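Local coordinates for iron-sulfur cluster assembly scaffold protein IscU (Streptococcus pyogenes, PDB 1SU0), which probably serves as a scaffold on which the desulfurase IscS assembles iron-sulfur clusters before they are handed to other proteins, at residues P21-L27 against D57-G62; D53-I58 against V79-K84. All coordinates share one frame; numbering follows the deposited sequence.

Following the chain from the N terminus, helix 8-19 gives way to the loop 21-27, which comes back to the strand 55-63 in contact 1. That contact closes a span of 29 residues holding strands 33-36 and 43-50, the other two members of the antiparallel sheet. Contact 2 takes the start of the same strand and closes the next span, 20 residues long and mostly helix 66-79, against the segment 79-84, which holds a beta turn. The two closures follow one another and share Asp-57 and Ile-58. They also touch directly, His-23 CE1 lying 3.9 Å from Ile-80 CG1. Together they tie the outer strand to the loops that follow helices 8-19 and 66-79.

Contact 1 of 2, residues P21-L27 against D57-G62; sequences PHHHGQL and DIAFAG
His-23 and Phe-60 meet through their backbones: Phe-60 N donates to His-23 O over 3.0 Å at an N-H...O angle of 143°. The same oxygen also receives a CA-H...O contact from Ala-59 CA. Two residues on, Gly-25 N returns a weak, bent bond to Phe-60 O (2.8 Å). With His-24 opposite Phe-60, this is a single beta bridge laid by a loop along the outer strand, rather than an added strand.

Side chains reinforce the bridge. His-23 ND1 gives a weak bond to Ile-58 O (3.3 Å), which lies at the edge of the imidazole near its plane. Asp-57 OD2 lies 4.3 Å from that ND1, close enough that its charge might favour a protonated imidazole. The His-24 ring turns its edge to the face of Phe-60, a T-shaped pair with centroids 5.1 Å apart and planes at 70°; CG anti to the backbone N (chi1 -165°) brings the imidazole back to the strand. Pro-21 CB abuts Phe-60 CZ at 3.7 Å, while His-22 O sits at the edge of the phenyl ring. On the other side of the strand, Leu-27 CD2 packs 3.7 Å from Ala-59 CB.

Thr-47 OG1 accepts a bond from Leu-27 N and is weakly bonded to Ala-59 O, so the neighbouring strand 43-50 links both segments. Helix 66-79 lies against the Pro-21, His-23 and Phe-60 side chains, and its Ser-73 OG bonds His-22 N, which sets the loop between helix and sheet edge.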
loop_
_atom_site.group_PDB
_atom_site.type_symbol
_atom_site.label_atom_id
_atom_site.label_comp_id
_atom_site.label_asym_id
_atom_site.label_seq_id
_atom_site.Cartn_x
_atom_site.Cartn_y
_atom_site.Cartn_z
ATOM N N PRO A 21 -0.641 7.900 -9.313
ATOM C CA PRO A 21 -1.259 7.055 -8.287
ATOM C C PRO A 21 -2.732 6.748 -8.513
ATOM O O PRO A 21 -3.493 7.597 -8.964
ATOM C CB PRO A 21 -1.107 7.887 -7.014
ATOM C CG PRO A 21 0.106 8.693 -7.258
ATOM C CD PRO A 21 0.153 8.988 -8.709
ATOM N N HIS A 22 -3.095 5.516 -8.178
ATOM C CA HIS A 22 -4.453 5.019 -8.196
ATOM C C HIS A 22 -5.127 5.369 -6.891
ATOM O O HIS A 22 -4.471 5.460 -5.845
ATOM C CB HIS A 22 -4.415 3.500 -8.303
ATOM C CG HIS A 22 -3.931 3.010 -9.620
ATOM N ND1 HIS A 22 -3.445 3.855 -10.591
ATOM C CD2 HIS A 22 -3.893 1.765 -10.147
ATOM C CE1 HIS A 22 -3.120 3.151 -11.660
ATOM N NE2 HIS A 22 -3.376 1.877 -11.413
ATOM N N HIS A 23 -6.440 5.537 -6.927
ATOM C CA HIS A 23 -7.182 5.864 -5.720
ATOM C C HIS A 23 -6.478 7.004 -4.957
ATOM O O HIS A 23 -6.179 6.870 -3.765
ATOM C CB HIS A 23 -7.329 4.615 -4.837
ATOM C CG HIS A 23 -8.068 3.494 -5.500
ATOM N ND1 HIS A 23 -9.069 2.791 -4.868
ATOM C CD2 HIS A 23 -7.963 2.964 -6.744
ATOM C CE1 HIS A 23 -9.546 1.872 -5.691
ATOM N NE2 HIS A 23 -8.891 1.956 -6.835
ATOM N N HIS A 24 -6.196 8.099 -5.671
ATOM C CA HIS A 24 -5.477 9.242 -5.120
ATOM C C HIS A 24 -6.486 10.306 -4.738
ATOM O O HIS A 24 -7.582 10.348 -5.285
ATOM C CB HIS A 24 -4.496 9.813 -6.151
ATOM C CG HIS A 24 -3.465 10.743 -5.577
ATOM N ND1 HIS A 24 -2.677 10.413 -4.490
ATOM C CD2 HIS A 24 -3.091 11.993 -5.946
ATOM C CE1 HIS A 24 -1.860 11.420 -4.221
ATOM N NE2 HIS A 24 -2.100 12.394 -5.082
ATOM N N GLY A 25 -6.093 11.195 -3.833
ATOM C CA GLY A 25 -7.004 12.148 -3.244
ATOM C C GLY A 25 -7.568 11.602 -1.946
ATOM O O GLY A 25 -7.015 10.669 -1.344
ATOM N N GLN A 26 -8.681 12.200 -1.527
ATOM C CA GLN A 26 -9.320 11.915 -0.247
ATOM C C GLN A 26 -10.816 11.739 -0.455
ATOM O O GLN A 26 -11.419 12.429 -1.281
ATOM C CB GLN A 26 -9.080 13.073 0.748
ATOM C CG GLN A 26 -7.607 13.511 0.910
ATOM C CD GLN A 26 -6.808 12.627 1.857
ATOM O OE1 GLN A 26 -6.129 11.677 1.430
ATOM N NE2 GLN A 26 -6.873 12.948 3.143
ATOM N N LEU A 27 -11.402 10.828 0.318
ATOM C CA LEU A 27 -12.839 10.590 0.313
ATOM C C LEU A 27 -13.551 11.590 1.216
ATOM O O LEU A 27 -13.003 12.020 2.235
ATOM C CB LEU A 27 -13.134 9.173 0.806
ATOM C CG LEU A 27 -12.482 8.003 0.062
ATOM C CD1 LEU A 27 -12.923 6.684 0.691
ATOM C CD2 LEU A 27 -12.804 8.028 -1.426
ATOM N N ASP A 57 -14.770 1.910 -0.383
ATOM C CA ASP A 57 -13.821 2.711 -1.157
ATOM C C ASP A 57 -12.617 3.178 -0.319
ATOM O O ASP A 57 -12.651 3.151 0.917
ATOM C CB ASP A 57 -14.536 3.914 -1.809
ATOM C CG ASP A 57 -13.853 4.387 -3.103
ATOM O OD1 ASP A 57 -13.957 5.593 -3.427
ATOM O OD2 ASP A 57 -13.189 3.635 -3.856
ATOM N N ILE A 58 -11.565 3.601 -1.022
ATOM C CA ILE A 58 -10.296 4.009 -0.414
ATOM C C ILE A 58 -9.572 5.054 -1.269
ATOM O O ILE A 58 -9.683 5.054 -2.500
ATOM C CB ILE A 58 -9.398 2.767 -0.197
ATOM C CG1 ILE A 58 -8.172 3.106 0.638
ATOM C CG2 ILE A 58 -9.011 2.093 -1.539
ATOM C CD1 ILE A 58 -7.496 1.862 1.186
ATOM N N ALA A 59 -8.836 5.937 -0.595
ATOM C CA ALA A 59 -8.134 7.037 -1.237
ATOM C C ALA A 59 -6.973 7.515 -0.375
ATOM O O ALA A 59 -7.028 7.452 0.862
ATOM C CB ALA A 59 -9.090 8.196 -1.502
ATOM N N PHE A 60 -5.926 7.999 -1.039
ATOM C CA PHE A 60 -4.734 8.465 -0.348
ATOM C C PHE A 60 -4.030 9.656 -1.010
ATOM O O PHE A 60 -4.141 9.916 -2.215
ATOM C CB PHE A 60 -3.728 7.333 -0.150
ATOM C CG PHE A 60 -2.757 7.204 -1.274
ATOM C CD1 PHE A 60 -1.519 7.842 -1.216
ATOM C CD2 PHE A 60 -3.097 6.470 -2.420
ATOM C CE1 PHE A 60 -0.633 7.759 -2.269
ATOM C CE2 PHE A 60 -2.227 6.373 -3.465
ATOM C CZ PHE A 60 -0.987 7.018 -3.398
ATOM N N ALA A 61 -3.279 10.352 -0.172
ATOM C CA ALA A 61 -2.548 11.522 -0.574
ATOM C C ALA A 61 -1.359 11.681 0.358
ATOM O O ALA A 61 -1.400 11.254 1.510
ATOM C CB ALA A 61 -3.444 12.737 -0.509
ATOM N N GLY A 62 -0.293 12.287 -0.136
ATOM C CA GLY A 62 0.874 12.511 0.692
ATOM C C GLY A 62 2.095 12.920 -0.102
ATOM O O GLY A 62 1.996 13.669 -1.073
#

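Contact 2 of 2, residues D53-I58 against V79-K84; sequences DKIEDI and VIGKSK
The Asp-53 carboxylate and Lys-84 pass obliquely, with OD1 4.2 Å from Lys-84 CG. Asp-53 OD2 stays 5.4 Å from Lys-84 NZ, so the opposite charges can attract only at a distance. Peptide groups meet where a type II beta turn, Val-79 to Lys-82, lies against the start of strand 55-63. The carbonyl of Ile-55 faces this turn: its O is 2.9 Å from Gly-81 N and receives a CA-H...O contact from Gly-81 CA at 3.0 Å. Gly-81 has positive phi (82°), as expected at the third position of such a turn.

Beside it, Glu-56 and Asp-57 both face Lys-49 in a classic beta bulge. Ile-80 CD1 reaches that bend and comes within 3.2 Å of Glu-56 O; CG1 anti to the backbone N (chi1 -160°) carries the chain there. Ile-55 points into the turn, its CD1 3.6 Å from Val-79 O.

The polar ends find partners nearby. Lys-54 NZ forms a salt bridge with Asp-51, and Ser-83 is the N-cap of helix 84-97, its OG bonded to Glu-86 N. Helix 122-139 meets Val-79 through Trp-132 and Leu-135.

Apolar contact finishes the join between helix 66-79 and the sheet: the Ile-58 and Ile-80 side chains slide past each other in opposite directions, CG2 to CG1 4.1 Å, and the Ile-58 side chain crosses that of Val-79 at about a right angle, Ile-58 CD1 lying 3.8 Å from Val-79 CG2.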
loop_
_atom_site.group_PDB
_atom_site.type_symbol
_atom_site.label_atom_id
_atom_site.label_comp_id
_atom_site.label_asym_id
_atom_site.label_seq_id
_atom_site.Cartn_x
_atom_site.Cartn_y
_atom_site.Cartn_z
ATOM N N ASP A 53 -18.603 -4.888 6.605
ATOM C CA ASP A 53 -17.278 -5.172 7.140
ATOM C C ASP A 53 -16.216 -4.950 6.042
ATOM O O ASP A 53 -15.031 -4.800 6.335
ATOM C CB ASP A 53 -17.234 -6.618 7.670
ATOM C CG ASP A 53 -16.156 -6.827 8.722
ATOM O OD1 ASP A 53 -15.529 -7.909 8.715
ATOM O OD2 ASP A 53 -15.867 -5.971 9.590
ATOM N N LYS A 54 -16.657 -4.930 4.784
ATOM C CA LYS A 54 -15.774 -4.738 3.641
ATOM C C LYS A 54 -15.369 -3.277 3.438
ATOM O O LYS A 54 -15.881 -2.376 4.100
ATOM C CB LYS A 54 -16.444 -5.271 2.367
ATOM C CG LYS A 54 -17.435 -4.308 1.692
ATOM C CD LYS A 54 -17.468 -4.516 0.183
ATOM C CE LYS A 54 -18.523 -3.648 -0.488
ATOM N NZ LYS A 54 -19.913 -4.179 -0.276
ATOM N N ILE A 55 -14.447 -3.063 2.504
ATOM C CA ILE A 55 -13.986 -1.726 2.142
ATOM C C ILE A 55 -14.746 -1.273 0.884
ATOM O O ILE A 55 -14.482 -1.743 -0.220
ATOM C CB ILE A 55 -12.441 -1.714 1.945
ATOM C CG1 ILE A 55 -11.738 -1.899 3.295
ATOM C CG2 ILE A 55 -11.968 -0.419 1.288
ATOM C CD1 ILE A 55 -10.293 -2.356 3.199
ATOM N N GLU A 56 -15.727 -0.393 1.082
ATOM C CA GLU A 56 -16.477 0.225 -0.016
ATOM C C GLU A 56 -15.507 0.955 -0.944
ATOM O O GLU A 56 -15.425 0.651 -2.133
ATOM C CB GLU A 56 -17.529 1.211 0.538
ATOM C CG GLU A 56 -18.893 1.204 -0.161
ATOM C CD GLU A 56 -18.957 2.050 -1.428
ATOM O OE1 GLU A 56 -18.068 2.913 -1.641
ATOM O OE2 GLU A 56 -19.922 1.858 -2.209
ATOM N N ASP A 57 -14.770 1.910 -0.383
ATOM C CA ASP A 57 -13.821 2.711 -1.157
ATOM C C ASP A 57 -12.617 3.178 -0.319
ATOM O O ASP A 57 -12.651 3.151 0.917
ATOM C CB ASP A 57 -14.536 3.914 -1.809
ATOM C CG ASP A 57 -13.853 4.387 -3.103
ATOM O OD1 ASP A 57 -13.957 5.593 -3.427
ATOM O OD2 ASP A 57 -13.189 3.635 -3.856
ATOM N N ILE A 58 -11.565 3.601 -1.022
ATOM C CA ILE A 58 -10.296 4.009 -0.414
ATOM C C ILE A 58 -9.572 5.054 -1.269
ATOM O O ILE A 58 -9.683 5.054 -2.500
ATOM C CB ILE A 58 -9.398 2.767 -0.197
ATOM C CG1 ILE A 58 -8.172 3.106 0.638
ATOM C CG2 ILE A 58 -9.011 2.093 -1.539
ATOM C CD1 ILE A 58 -7.496 1.862 1.186
ATOM N N VAL A 79 -6.585 -4.012 -1.764
ATOM C CA VAL A 79 -7.408 -4.142 -0.570
ATOM C C VAL A 79 -8.862 -3.721 -0.781
ATOM O O VAL A 79 -9.723 -4.006 0.057
ATOM C CB VAL A 79 -6.806 -3.338 0.611
ATOM C CG1 VAL A 79 -5.371 -3.779 0.870
ATOM C CG2 VAL A 79 -6.897 -1.847 0.378
ATOM N N ILE A 80 -9.122 -3.041 -1.892
ATOM C CA ILE A 80 -10.420 -2.447 -2.132
ATOM C C ILE A 80 -11.455 -3.566 -2.162
ATOM O O ILE A 80 -11.395 -4.484 -2.989
ATOM C CB ILE A 80 -10.402 -1.560 -3.433
ATOM C CG1 ILE A 80 -11.561 -0.549 -3.448
ATOM C CG2 ILE A 80 -10.379 -2.395 -4.703
ATOM C CD1 ILE A 80 -12.898 -1.111 -3.118
ATOM N N GLY A 81 -12.374 -3.489 -1.204
ATOM C CA GLY A 81 -13.495 -4.398 -1.100
ATOM C C GLY A 81 -13.144 -5.698 -0.439
ATOM O O GLY A 81 -13.656 -6.734 -0.872
ATOM N N LYS A 82 -12.324 -5.665 0.620
ATOM C CA LYS A 82 -11.832 -6.912 1.221
ATOM C C LYS A 82 -12.439 -7.244 2.585
ATOM O O LYS A 82 -13.415 -7.996 2.631
ATOM C CB LYS A 82 -10.300 -6.928 1.274
ATOM C CG LYS A 82 -9.646 -7.126 -0.092
ATOM C CD LYS A 82 -9.769 -8.563 -0.579
ATOM C CE LYS A 82 -8.965 -8.806 -1.835
ATOM N NZ LYS A 82 -9.523 -8.031 -2.962
ATOM N N SER A 83 -11.889 -6.720 3.680
ATOM C CA SER A 83 -12.319 -7.118 5.032
ATOM C C SER A 83 -11.245 -6.767 6.049
ATOM O O SER A 83 -10.062 -6.982 5.796
ATOM C CB SER A 83 -12.671 -8.643 5.093
ATOM O OG SER A 83 -12.236 -9.305 6.270
ATOM N N LYS A 84 -11.650 -6.239 7.202
ATOM C CA LYS A 84 -10.704 -5.984 8.291
ATOM C C LYS A 84 -9.629 -7.068 8.260
ATOM O O LYS A 84 -8.431 -6.771 8.191
ATOM C CB LYS A 84 -11.391 -5.935 9.689
ATOM C CG LYS A 84 -11.769 -7.310 10.381
ATOM C CD LYS A 84 -12.410 -7.085 11.746
ATOM C CE LYS A 84 -12.549 -8.373 12.535
ATOM N NZ LYS A 84 -13.390 -8.211 13.772
#